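Local coordinates for protein transcobalamin-1 (Homo sapiens, PDB 4KKI) that binds vitamin B12 (cobalamin) with femtomolar affinity and protects it from the acidic environment of the stomach, at residues Q73-Q78 against L100-C105; S60-G65 against C105-E110; T187-V192 against E226-E231; D120-K125 against S148-A153. All coordinates share one frame; numbering follows the deposited sequence.

Contact 1 of 4, residues Q73-Q78 against L100-C105; sequences QKMIQQ and LALGVC
Met75 gives up more surface here than any other residue, and it touches both of its partners with the far end of its side chain. Its sulfur lies against the methyl of Ala101, with SD of Met75 3.7 Å from Ala101 CB, while the terminal methyl moves on to Leu102, CE of Met75 standing 4.1 Å from CD2 of Leu102. The torsions account for this reach. CG is anti to the backbone N (chi1 -178°) and the chain stays extended through chi2, which carries the sulfur straight out from helix 69-85; a bend at chi3 (63°) then swings the methyl round to Leu102. An unbranched, flexible thioether suits a gap in which the nearest CA atoms, such as those of Met75 and Ala101, are still 9.0 Å apart. Ala101 suits the facing position for the complementary reason: its short CB points at Met75 and leaves room for the large sulfur.

Leu102 takes part through one branch alone. Its CD2 methyl faces both Met75 CE and the end of Ile76, whose CD1 is 4.0 Å from Leu102 CD2. Ile76 is the lesser contributor, and only the end of its longer branch arrives. The interface is entirely apolar, and it comes just before Gly103 departs from helical geometry, close to Cys105, which forms a disulfide with Cys308. Around it the packing continues in several directions: Met75 also rests on Val55 and Val58 of helix 55-63, Ala101 on Leu59 of the same helix, and Leu102 on Leu112 and Ile113 of helix 111-115.

Contact 2 of 4, residues S60-G65 against C105-E110; sequences SLKLVG and CRNAEE
Lys62 stretches its amine across to Asn107 at a slant, and the two side chains meet end against amide. NZ of Lys62 is 3.4 Å from ND2 of Asn107, but both atoms are donors, so the approach is a contact and not a hydrogen bond. The amide is turned with its oxygen the farther from the amine, OD1 of Asn107 being 4.2 Å from Lys62 NZ; that oxygen instead receives a weak, strongly bent bond from Glu110 N (3.1 Å to Asn107 OD1, 123° at the hydrogen). Bends at chi2 and chi3 (-66°) steer the lysine chain past Cys105, whose SG, in disulfide linkage to Cys308, stands 4.2 Å from NZ of Lys62. The methylenes have their own support: CE packs against the backbone oxygen of Ala101, near the C-terminal end of helix 92-102, and the chain also rests on Met72. A long aliphatic chain with a polar tip suits this mostly buried route. Since neither a hydrogen bond nor a salt bridge joins the two segments, the attraction is probably diffuse: the ammonium would be favoured by the carbonyl end of helix 92-102 and by the Glu109 carboxylate, whose OE2 is 5.6 Å from Lys62 NZ.

Contact 3 of 4, residues T187-V192 against E226-E231; sequences TGAMAV and EKILSE
Gly188 and Ile228 bring helices 185-203 and 213-229 close together, their CA atoms only 6.8 Å apart. The glycine has no side chain to hold the partner off, which leaves its backbone bare to the isoleucine: CD1 of Ile228 lies 3.8 Å from Gly188 C and 3.7 Å from the next backbone atom, Ala189 N. With CG1 anti to the carbonyl carbon (chi1 -74°) and chi2 extended, the longer branch of Ile228 runs straight at this spot, and its end methyl fits among three small residues. Haptocorrin's N-terminal domain is an alpha6-alpha6 helical barrel, and here two of its helices pack closely, one long apolar side chain facing a surface of glycine, alanine and valine. Ala189 CB flanks the methyl at 4.2 Å from Ile228 CD1. One turn on from Gly188, Val192 closes in obliquely, its CG2 4.1 Å from Ile228 CD1. Ile228 also lies against Phe183 and Ile238, while Ala189 and Val192 lean on Ala250 of helix 244-252. At the start of 187-192, Thr187 touches the bound cyanocobalamin.

Contact 4 of 4, residues D120-K125 against S148-A153; sequences DKLENK and SLDVLA
Leu122 makes the tight part of this contact almost unaided, spreading its two methyls over Asp150 and Ala153. CD2 of Leu122 rests on the alanine, 3.7 Å from Ala153 CB. Leu122 CD2 also lies 4.0 Å from Asp150 O, a backbone oxygen. The other branch turns to the carboxylate, CD1 of Leu122 being 3.6 Å from OD1 of Asp150. A first torsion near 180° points the fork away from helix 118-135 and at the facing helix, where its two methyls can each take one of two residues a turn apart. Ala153 is small enough to let it in. In the alpha6-alpha6 barrel this joins helix 118-135 to helix 144-156, which also bears the cobalamin-binding residues Tyr144, Tyr145 and Gln146; helix 92-102 borders both, through Ile99 against Leu122 and Ala96 against Asp150. The buried acid is not left to hydrocarbon alone, because its OD2 is hydrogen-bonded to Ser92 OG. Cut back to an alanine, Leu122 would probably leave a gap over Ala153 and the OD1 side of the Asp150 carboxylate less closely covered. The packing is much slacker at Lys125, one turn along, which barely covers the facing helix and leads its amine away to the carbonyl oxygens of Leu87 and Val90. On the outward face of helix 118-135, Asp120 and Asn124 are exposed, as their polar groups suit.

In the fold
All four contacts belong to the globular N-terminal alpha domain, the helical barrel that helps hold cobalamin. Along the chain contact 2 opens first and contact 1 lies wholly within its span; contacts 4 and 3 then follow in turn. Contacts 1 and 2 are neighbours, their centres 8 Å apart, sharing Cys105 and packing directly on each other. Contact 4 is the bridge: its helix 144-156 meets contact 1 through Leu100 against Ala153, and contact 3 through Ser148 against Met190 and Ala191. Contacts 1 and 3, 28 Å apart on opposite sides of the chain's centre, are thus connected through the helix carrying cobalamin-binding residues, with contact 3 itself reaching the ligand at Thr187.

Contact 1 of 4, residues Q73-Q78 against L100-C105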
loop_
_atom_site.group_PDB
_atom_site.type_symbol
_atom_site.label_atom_id
_atom_site.label_comp_id
_atom_site.label_asym_id
_atom_site.label_seq_id
_atom_site.Cartn_x
_atom_site.Cartn_y
_atom_site.Cartn_z
ATOM N N GLN A 73 -17.849 -11.269 -5.367
ATOM C CA GLN A 73 -17.969 -12.688 -5.040
ATOM C C GLN A 73 -16.614 -13.284 -4.681
ATOM O O GLN A 73 -16.507 -14.098 -3.764
ATOM C CB GLN A 73 -18.579 -13.462 -6.211
ATOM C CG GLN A 73 -20.026 -13.111 -6.491
ATOM C CD GLN A 73 -20.518 -13.651 -7.821
ATOM O OE1 GLN A 73 -21.667 -13.432 -8.201
ATOM N NE2 GLN A 73 -19.649 -14.358 -8.536
ATOM N N LYS A 74 -15.583 -12.879 -5.414
ATOM C CA LYS A 74 -14.236 -13.357 -5.142
ATOM C C LYS A 74 -13.784 -12.926 -3.753
ATOM O O LYS A 74 -13.180 -13.707 -3.020
ATOM C CB LYS A 74 -13.249 -12.845 -6.193
ATOM C CG LYS A 74 -11.822 -13.330 -5.966
ATOM C CD LYS A 74 -10.852 -12.739 -6.973
ATOM C CE LYS A 74 -9.426 -13.187 -6.681
ATOM N NZ LYS A 74 -8.428 -12.474 -7.527
ATOM N N MET A 75 -14.086 -11.681 -3.392
ATOM C CA MET A 75 -13.642 -11.143 -2.113
ATOM C C MET A 75 -14.305 -11.860 -0.947
ATOM O O MET A 75 -13.648 -12.195 0.038
ATOM C CB MET A 75 -13.909 -9.642 -2.015
ATOM C CG MET A 75 -13.406 -9.035 -0.712
ATOM S SD MET A 75 -14.034 -7.381 -0.371
ATOM C CE MET A 75 -15.791 -7.697 -0.227
ATOM N N ILE A 76 -15.610 -12.089 -1.065
ATOM C CA ILE A 76 -16.367 -12.775 -0.024
ATOM C C ILE A 76 -15.816 -14.179 0.189
ATOM O O ILE A 76 -15.653 -14.630 1.324
ATOM C CB ILE A 76 -17.867 -12.849 -0.372
ATOM C CG1 ILE A 76 -18.461 -11.444 -0.467
ATOM C CG2 ILE A 76 -18.622 -13.670 0.668
ATOM C CD1 ILE A 76 -18.331 -10.638 0.809
ATOM N N GLN A 77 -15.517 -14.859 -0.914
ATOM C CA GLN A 77 -14.933 -16.192 -0.867
ATOM C C GLN A 77 -13.587 -16.170 -0.142
ATOM O O GLN A 77 -13.306 -17.040 0.680
ATOM C CB GLN A 77 -14.767 -16.750 -2.282
ATOM C CG GLN A 77 -14.162 -18.143 -2.337
ATOM C CD GLN A 77 -13.943 -18.626 -3.756
ATOM O OE1 GLN A 77 -14.242 -17.918 -4.719
ATOM N NE2 GLN A 77 -13.416 -19.838 -3.895
ATOM N N GLN A 78 -12.763 -15.173 -0.445
ATOM C CA GLN A 78 -11.477 -15.023 0.230
ATOM C C GLN A 78 -11.665 -14.738 1.716
ATOM O O GLN A 78 -10.965 -15.300 2.558
ATOM C CB GLN A 78 -10.647 -13.908 -0.411
ATOM C CG GLN A 78 -10.117 -14.235 -1.796
ATOM C CD GLN A 78 -9.259 -13.120 -2.368
ATOM O OE1 GLN A 78 -9.285 -11.987 -1.882
ATOM N NE2 GLN A 78 -8.491 -13.438 -3.403
ATOM N N LEU A 100 -12.582 -2.575 6.179
ATOM C CA LEU A 100 -12.819 -1.382 5.373
ATOM C C LEU A 100 -13.615 -1.721 4.118
ATOM O O LEU A 100 -14.588 -1.045 3.794
ATOM C CB LEU A 100 -11.503 -0.702 4.992
ATOM C CG LEU A 100 -10.679 -0.097 6.132
ATOM C CD1 LEU A 100 -9.344 0.410 5.606
ATOM C CD2 LEU A 100 -11.443 1.018 6.834
ATOM N N ALA A 101 -13.198 -2.776 3.425
ATOM C CA ALA A 101 -13.882 -3.214 2.212
ATOM C C ALA A 101 -15.329 -3.636 2.477
ATOM O O ALA A 101 -16.213 -3.378 1.665
ATOM C CB ALA A 101 -13.114 -4.348 1.550
ATOM N N LEU A 102 -15.566 -4.281 3.616
ATOM C CA LEU A 102 -16.902 -4.766 3.945
ATOM C C LEU A 102 -17.822 -3.649 4.430
ATOM O O LEU A 102 -19.044 -3.794 4.417
ATOM C CB LEU A 102 -16.835 -5.876 5.000
ATOM C CG LEU A 102 -16.342 -7.254 4.549
ATOM C CD1 LEU A 102 -16.139 -8.170 5.748
ATOM C CD2 LEU A 102 -17.316 -7.879 3.557
ATOM N N GLY A 103 -17.237 -2.536 4.856
ATOM C CA GLY A 103 -18.016 -1.476 5.466
ATOM C C GLY A 103 -17.875 -0.103 4.841
ATOM O O GLY A 103 -18.056 0.903 5.529
ATOM N N VAL A 104 -17.553 -0.054 3.549
ATOM C CA VAL A 104 -17.472 1.213 2.823
ATOM C C VAL A 104 -18.810 1.932 2.941
ATOM O O VAL A 104 -18.873 3.147 3.140
ATOM C CB VAL A 104 -17.146 1.002 1.330
ATOM C CG1 VAL A 104 -17.070 2.336 0.603
ATOM C CG2 VAL A 104 -15.849 0.239 1.171
ATOM N N CYS A 105 -19.879 1.151 2.828
ATOM C CA CYS A 105 -21.235 1.641 3.016
ATOM C C CYS A 105 -22.100 0.514 3.574
ATOM O O CYS A 105 -21.707 -0.653 3.541
ATOM C CB CYS A 105 -21.800 2.151 1.691
ATOM S SG CYS A 105 -21.454 1.076 0.279
#

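Contact 2 of 4, residues S60-G65 against C105-E110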
loop_
_atom_site.group_PDB
_atom_site.type_symbol
_atom_site.label_atom_id
_atom_site.label_comp_id
_atom_site.label_asym_id
_atom_site.label_seq_id
_atom_site.Cartn_x
_atom_site.Cartn_y
_atom_site.Cartn_z
ATOM N N SER A 60 -11.447 -0.363 -3.243
ATOM C CA SER A 60 -11.155 0.735 -4.152
ATOM C C SER A 60 -12.376 1.111 -4.989
ATOM O O SER A 60 -12.712 2.288 -5.127
ATOM C CB SER A 60 -9.992 0.345 -5.067
ATOM O OG SER A 60 -9.779 1.314 -6.074
ATOM N N LEU A 61 -13.038 0.100 -5.540
ATOM C CA LEU A 61 -14.196 0.306 -6.402
ATOM C C LEU A 61 -15.406 0.864 -5.656
ATOM O O LEU A 61 -16.049 1.807 -6.119
ATOM C CB LEU A 61 -14.565 -1.002 -7.105
ATOM C CG LEU A 61 -13.523 -1.478 -8.120
ATOM C CD1 LEU A 61 -13.794 -2.906 -8.559
ATOM C CD2 LEU A 61 -13.498 -0.542 -9.318
ATOM N N LYS A 62 -15.716 0.278 -4.503
ATOM C CA LYS A 62 -16.872 0.710 -3.721
ATOM C C LYS A 62 -16.695 2.149 -3.246
ATOM O O LYS A 62 -17.665 2.897 -3.108
ATOM C CB LYS A 62 -17.111 -0.234 -2.537
ATOM C CG LYS A 62 -17.447 -1.663 -2.950
ATOM C CD LYS A 62 -18.743 -2.150 -2.322
ATOM C CE LYS A 62 -18.624 -2.279 -0.813
ATOM N NZ LYS A 62 -19.894 -2.772 -0.210
ATOM N N LEU A 63 -15.444 2.532 -3.023
ATOM C CA LEU A 63 -15.111 3.870 -2.557
ATOM C C LEU A 63 -15.457 4.946 -3.589
ATOM O O LEU A 63 -15.764 6.084 -3.232
ATOM C CB LEU A 63 -13.627 3.933 -2.203
ATOM C CG LEU A 63 -13.208 5.005 -1.204
ATOM C CD1 LEU A 63 -14.094 4.961 0.031
ATOM C CD2 LEU A 63 -11.757 4.787 -0.831
ATOM N N VAL A 64 -15.410 4.583 -4.866
ATOM C CA VAL A 64 -15.764 5.514 -5.934
ATOM C C VAL A 64 -17.145 5.202 -6.521
ATOM O O VAL A 64 -17.474 5.628 -7.627
ATOM C CB VAL A 64 -14.693 5.544 -7.046
ATOM C CG1 VAL A 64 -13.345 5.941 -6.461
ATOM C CG2 VAL A 64 -14.590 4.196 -7.735
ATOM N N GLY A 65 -17.948 4.460 -5.766
ATOM C CA GLY A 65 -19.313 4.168 -6.165
ATOM C C GLY A 65 -19.390 3.192 -7.319
ATOM O O GLY A 65 -20.223 3.328 -8.212
ATOM N N CYS A 105 -19.879 1.151 2.828
ATOM C CA CYS A 105 -21.235 1.641 3.016
ATOM C C CYS A 105 -22.100 0.514 3.574
ATOM O O CYS A 105 -21.707 -0.653 3.541
ATOM C CB CYS A 105 -21.800 2.151 1.691
ATOM S SG CYS A 105 -21.454 1.076 0.279
ATOM N N ARG A 106 -23.274 0.861 4.087
ATOM C CA ARG A 106 -24.148 -0.138 4.693
ATOM C C ARG A 106 -24.760 -1.072 3.656
ATOM O O ARG A 106 -25.454 -0.634 2.738
ATOM C CB ARG A 106 -25.251 0.528 5.516
ATOM C CG ARG A 106 -26.243 -0.442 6.131
ATOM C CD ARG A 106 -26.133 -0.463 7.645
ATOM N NE ARG A 106 -27.158 -1.309 8.247
ATOM C CZ ARG A 106 -28.391 -0.900 8.530
ATOM N NH1 ARG A 106 -28.754 0.348 8.266
ATOM N NH2 ARG A 106 -29.261 -1.738 9.077
ATOM N N ASN A 107 -24.490 -2.364 3.809
ATOM C CA ASN A 107 -25.114 -3.385 2.980
ATOM C C ASN A 107 -25.190 -4.709 3.728
ATOM O O ASN A 107 -24.825 -4.785 4.902
ATOM C CB ASN A 107 -24.362 -3.555 1.659
ATOM C CG ASN A 107 -22.972 -4.126 1.844
ATOM O OD1 ASN A 107 -22.363 -3.975 2.902
ATOM N ND2 ASN A 107 -22.461 -4.782 0.810
ATOM N N ALA A 108 -25.663 -5.748 3.050
ATOM C CA ALA A 108 -25.812 -7.056 3.679
ATOM C C ALA A 108 -24.461 -7.661 4.054
ATOM O O ALA A 108 -24.339 -8.347 5.069
ATOM C CB ALA A 108 -26.590 -8.000 2.772
ATOM N N GLU A 109 -23.447 -7.395 3.236
ATOM C CA GLU A 109 -22.116 -7.953 3.459
ATOM C C GLU A 109 -21.420 -7.315 4.660
ATOM O O GLU A 109 -20.481 -7.883 5.218
ATOM C CB GLU A 109 -21.250 -7.816 2.202
ATOM C CG GLU A 109 -21.624 -8.766 1.065
ATOM C CD GLU A 109 -22.908 -8.373 0.354
ATOM O OE1 GLU A 109 -23.513 -9.244 -0.308
ATOM O OE2 GLU A 109 -23.310 -7.194 0.452
ATOM N N GLU A 110 -21.891 -6.137 5.058
ATOM C CA GLU A 110 -21.330 -5.430 6.203
ATOM C C GLU A 110 -21.587 -6.188 7.504
ATOM O O GLU A 110 -20.852 -6.034 8.479
ATOM C CB GLU A 110 -21.905 -4.016 6.294
ATOM C CG GLU A 110 -21.160 -3.108 7.258
ATOM C CD GLU A 110 -21.847 -1.772 7.446
ATOM O OE1 GLU A 110 -21.148 -0.779 7.731
ATOM O OE2 GLU A 110 -23.088 -1.717 7.314
#

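Contact 3 of 4, residues T187-V192 against E226-E231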
loop_
_atom_site.group_PDB
_atom_site.type_symbol
_atom_site.label_atom_id
_atom_site.label_comp_id
_atom_site.label_asym_id
_atom_site.label_seq_id
_atom_site.Cartn_x
_atom_site.Cartn_y
_atom_site.Cartn_z
ATOM N N THR A 187 3.573 5.016 3.838
ATOM C CA THR A 187 3.390 4.904 5.276
ATOM C C THR A 187 2.936 6.231 5.877
ATOM O O THR A 187 1.974 6.277 6.644
ATOM C CB THR A 187 4.694 4.450 5.948
ATOM O OG1 THR A 187 5.122 3.214 5.364
ATOM C CG2 THR A 187 4.490 4.262 7.436
ATOM N N GLY A 188 3.633 7.306 5.519
ATOM C CA GLY A 188 3.278 8.636 5.980
ATOM C C GLY A 188 1.869 9.035 5.574
ATOM O O GLY A 188 1.137 9.638 6.356
ATOM N N ALA A 189 1.488 8.686 4.349
ATOM C CA ALA A 189 0.169 9.028 3.834
ATOM C C ALA A 189 -0.926 8.289 4.590
ATOM O O ALA A 189 -1.927 8.887 4.989
ATOM C CB ALA A 189 0.080 8.729 2.340
ATOM N N MET A 190 -0.736 6.988 4.792
ATOM C CA MET A 190 -1.729 6.195 5.504
ATOM C C MET A 190 -1.823 6.634 6.964
ATOM O O MET A 190 -2.906 6.630 7.553
ATOM C CB MET A 190 -1.424 4.697 5.404
ATOM C CG MET A 190 -2.602 3.805 5.804
ATOM S SD MET A 190 -4.070 4.075 4.781
ATOM C CE MET A 190 -3.470 3.543 3.177
ATOM N N ALA A 191 -0.688 7.026 7.538
ATOM C CA ALA A 191 -0.663 7.545 8.903
ATOM C C ALA A 191 -1.472 8.834 8.999
ATOM O O ALA A 191 -2.250 9.020 9.933
ATOM C CB ALA A 191 0.769 7.776 9.363
ATOM N N VAL A 192 -1.289 9.718 8.022
ATOM C CA VAL A 192 -2.054 10.958 7.957
ATOM C C VAL A 192 -3.555 10.690 7.894
ATOM O O VAL A 192 -4.339 11.354 8.574
ATOM C CB VAL A 192 -1.627 11.822 6.755
ATOM C CG1 VAL A 192 -2.656 12.907 6.475
ATOM C CG2 VAL A 192 -0.256 12.433 7.010
ATOM N N GLU A 226 4.465 17.799 5.689
ATOM C CA GLU A 226 5.700 18.417 5.228
ATOM C C GLU A 226 6.665 17.386 4.642
ATOM O O GLU A 226 7.253 17.614 3.585
ATOM C CB GLU A 226 6.361 19.187 6.372
ATOM C CG GLU A 226 5.525 20.353 6.869
ATOM C CD GLU A 226 5.992 20.879 8.208
ATOM O OE1 GLU A 226 6.851 20.227 8.837
ATOM O OE2 GLU A 226 5.497 21.945 8.632
ATOM N N LYS A 227 6.816 16.254 5.325
ATOM C CA LYS A 227 7.680 15.175 4.849
ATOM C C LYS A 227 7.145 14.547 3.565
ATOM O O LYS A 227 7.916 14.140 2.695
ATOM C CB LYS A 227 7.848 14.094 5.919
ATOM C CG LYS A 227 8.572 14.551 7.171
ATOM C CD LYS A 227 8.544 13.470 8.242
ATOM C CE LYS A 227 9.281 13.911 9.494
ATOM N NZ LYS A 227 10.736 14.081 9.236
ATOM N N ILE A 228 5.823 14.461 3.452
ATOM C CA ILE A 228 5.202 13.949 2.237
ATOM C C ILE A 228 5.486 14.881 1.059
ATOM O O ILE A 228 5.941 14.441 0.004
ATOM C CB ILE A 228 3.681 13.749 2.409
ATOM C CG1 ILE A 228 3.402 12.523 3.277
ATOM C CG2 ILE A 228 3.004 13.575 1.058
ATOM C CD1 ILE A 228 1.936 12.327 3.598
ATOM N N LEU A 229 5.235 16.173 1.254
ATOM C CA LEU A 229 5.461 17.169 0.210
ATOM C C LEU A 229 6.938 17.316 -0.155
ATOM O O LEU A 229 7.271 17.702 -1.274
ATOM C CB LEU A 229 4.883 18.524 0.625
ATOM C CG LEU A 229 3.362 18.647 0.535
ATOM C CD1 LEU A 229 2.884 19.935 1.177
ATOM C CD2 LEU A 229 2.921 18.577 -0.917
ATOM N N SER A 230 7.820 17.003 0.790
ATOM C CA SER A 230 9.258 17.063 0.545
ATOM C C SER A 230 9.699 15.995 -0.446
ATOM O O SER A 230 10.804 16.056 -0.983
ATOM C CB SER A 230 10.039 16.901 1.851
ATOM O OG SER A 230 9.811 17.994 2.722
ATOM N N GLU A 231 8.836 15.011 -0.677
ATOM C CA GLU A 231 9.149 13.930 -1.602
ATOM C C GLU A 231 8.457 14.139 -2.943
ATOM O O GLU A 231 8.435 13.240 -3.783
ATOM C CB GLU A 231 8.745 12.576 -1.011
ATOM C CG GLU A 231 9.380 12.255 0.337
ATOM C CD GLU A 231 10.875 11.994 0.249
ATOM O OE1 GLU A 231 11.377 11.703 -0.858
ATOM O OE2 GLU A 231 11.549 12.077 1.296
#

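Contact 4 of 4, residues D120-K125 against S148-A153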
loop_
_atom_site.group_PDB
_atom_site.type_symbol
_atom_site.label_atom_id
_atom_site.label_comp_id
_atom_site.label_asym_id
_atom_site.label_seq_id
_atom_site.Cartn_x
_atom_site.Cartn_y
_atom_site.Cartn_z
ATOM N N ASP A 120 -13.419 -6.690 16.910
ATOM C CA ASP A 120 -12.814 -7.217 18.126
ATOM C C ASP A 120 -11.487 -7.901 17.809
ATOM O O ASP A 120 -10.507 -7.739 18.537
ATOM C CB ASP A 120 -13.763 -8.191 18.831
ATOM C CG ASP A 120 -14.979 -7.500 19.420
ATOM O OD1 ASP A 120 -15.333 -6.403 18.940
ATOM O OD2 ASP A 120 -15.585 -8.053 20.363
ATOM N N LYS A 121 -11.458 -8.652 16.713
ATOM C CA LYS A 121 -10.247 -9.362 16.309
ATOM C C LYS A 121 -9.149 -8.387 15.902
ATOM O O LYS A 121 -7.969 -8.621 16.163
ATOM C CB LYS A 121 -10.544 -10.345 15.173
ATOM C CG LYS A 121 -11.288 -11.597 15.615
ATOM C CD LYS A 121 -10.429 -12.452 16.534
ATOM C CE LYS A 121 -11.227 -13.598 17.142
ATOM N NZ LYS A 121 -11.862 -14.463 16.111
ATOM N N LEU A 122 -9.549 -7.291 15.266
ATOM C CA LEU A 122 -8.603 -6.264 14.850
ATOM C C LEU A 122 -7.975 -5.579 16.059
ATOM O O LEU A 122 -6.796 -5.231 16.039
ATOM C CB LEU A 122 -9.286 -5.234 13.947
ATOM C CG LEU A 122 -8.370 -4.135 13.407
ATOM C CD1 LEU A 122 -7.224 -4.738 12.608
ATOM C CD2 LEU A 122 -9.152 -3.145 12.562
ATOM N N GLU A 123 -8.766 -5.394 17.113
ATOM C CA GLU A 123 -8.265 -4.800 18.349
ATOM C C GLU A 123 -7.156 -5.653 18.958
ATOM O O GLU A 123 -6.157 -5.130 19.452
ATOM C CB GLU A 123 -9.398 -4.618 19.358
ATOM C CG GLU A 123 -10.451 -3.616 18.923
ATOM C CD GLU A 123 -11.657 -3.598 19.844
ATOM O OE1 GLU A 123 -11.636 -4.308 20.870
ATOM O OE2 GLU A 123 -12.627 -2.875 19.537
ATOM N N ASN A 124 -7.336 -6.969 18.913
ATOM C CA ASN A 124 -6.335 -7.892 19.429
ATOM C C ASN A 124 -5.081 -7.912 18.558
ATOM O O ASN A 124 -3.962 -7.866 19.067
ATOM C CB ASN A 124 -6.915 -9.303 19.567
ATOM C CG ASN A 124 -8.085 -9.359 20.530
ATOM O OD1 ASN A 124 -8.193 -8.539 21.442
ATOM N ND2 ASN A 124 -8.969 -10.332 20.332
ATOM N N LYS A 125 -5.274 -7.978 17.244
ATOM C CA LYS A 125 -4.148 -7.991 16.316
ATOM C C LYS A 125 -3.363 -6.687 16.391
ATOM O O LYS A 125 -2.135 -6.689 16.320
ATOM C CB LYS A 125 -4.620 -8.254 14.884
ATOM C CG LYS A 125 -5.126 -9.670 14.653
ATOM C CD LYS A 125 -5.491 -9.901 13.196
ATOM C CE LYS A 125 -6.054 -11.297 12.983
ATOM N NZ LYS A 125 -5.065 -12.350 13.339
ATOM N N SER A 148 -1.169 1.937 10.622
ATOM C CA SER A 148 -2.020 3.068 10.273
ATOM C C SER A 148 -3.361 2.566 9.762
ATOM O O SER A 148 -4.408 3.127 10.082
ATOM C CB SER A 148 -1.349 3.939 9.211
ATOM O OG SER A 148 -0.094 4.416 9.658
ATOM N N LEU A 149 -3.318 1.509 8.957
ATOM C CA LEU A 149 -4.536 0.853 8.497
ATOM C C LEU A 149 -5.366 0.388 9.690
ATOM O O LEU A 149 -6.591 0.501 9.684
ATOM C CB LEU A 149 -4.205 -0.334 7.587
ATOM C CG LEU A 149 -3.837 -0.039 6.132
ATOM C CD1 LEU A 149 -3.380 -1.306 5.420
ATOM C CD2 LEU A 149 -5.019 0.579 5.408
ATOM N N ASP A 150 -4.690 -0.125 10.715
ATOM C CA ASP A 150 -5.365 -0.615 11.915
ATOM C C ASP A 150 -6.118 0.494 12.637
ATOM O O ASP A 150 -7.306 0.361 12.931
ATOM C CB ASP A 150 -4.363 -1.264 12.870
ATOM C CG ASP A 150 -3.702 -2.488 12.277
ATOM O OD1 ASP A 150 -4.307 -3.120 11.386
ATOM O OD2 ASP A 150 -2.571 -2.812 12.696
ATOM N N VAL A 151 -5.416 1.585 12.925
ATOM C CA VAL A 151 -6.019 2.723 13.604
ATOM C C VAL A 151 -7.161 3.305 12.776
ATOM O O VAL A 151 -8.216 3.642 13.312
ATOM C CB VAL A 151 -4.974 3.817 13.903
ATOM C CG1 VAL A 151 -5.637 5.040 14.522
ATOM C CG2 VAL A 151 -3.892 3.271 14.822
ATOM N N LEU A 152 -6.950 3.403 11.466
ATOM C CA LEU A 152 -7.959 3.946 10.561
ATOM C C LEU A 152 -9.255 3.144 10.621
ATOM O O LEU A 152 -10.339 3.710 10.774
ATOM C CB LEU A 152 -7.426 3.984 9.125
ATOM C CG LEU A 152 -8.384 4.457 8.027
ATOM C CD1 LEU A 152 -8.898 5.860 8.317
ATOM C CD2 LEU A 152 -7.704 4.405 6.662
ATOM N N ALA A 153 -9.131 1.825 10.512
ATOM C CA ALA A 153 -10.288 0.937 10.531
ATOM C C ALA A 153 -11.006 0.958 11.880
ATOM O O ALA A 153 -12.233 1.043 11.933
ATOM C CB ALA A 153 -9.872 -0.482 10.169
#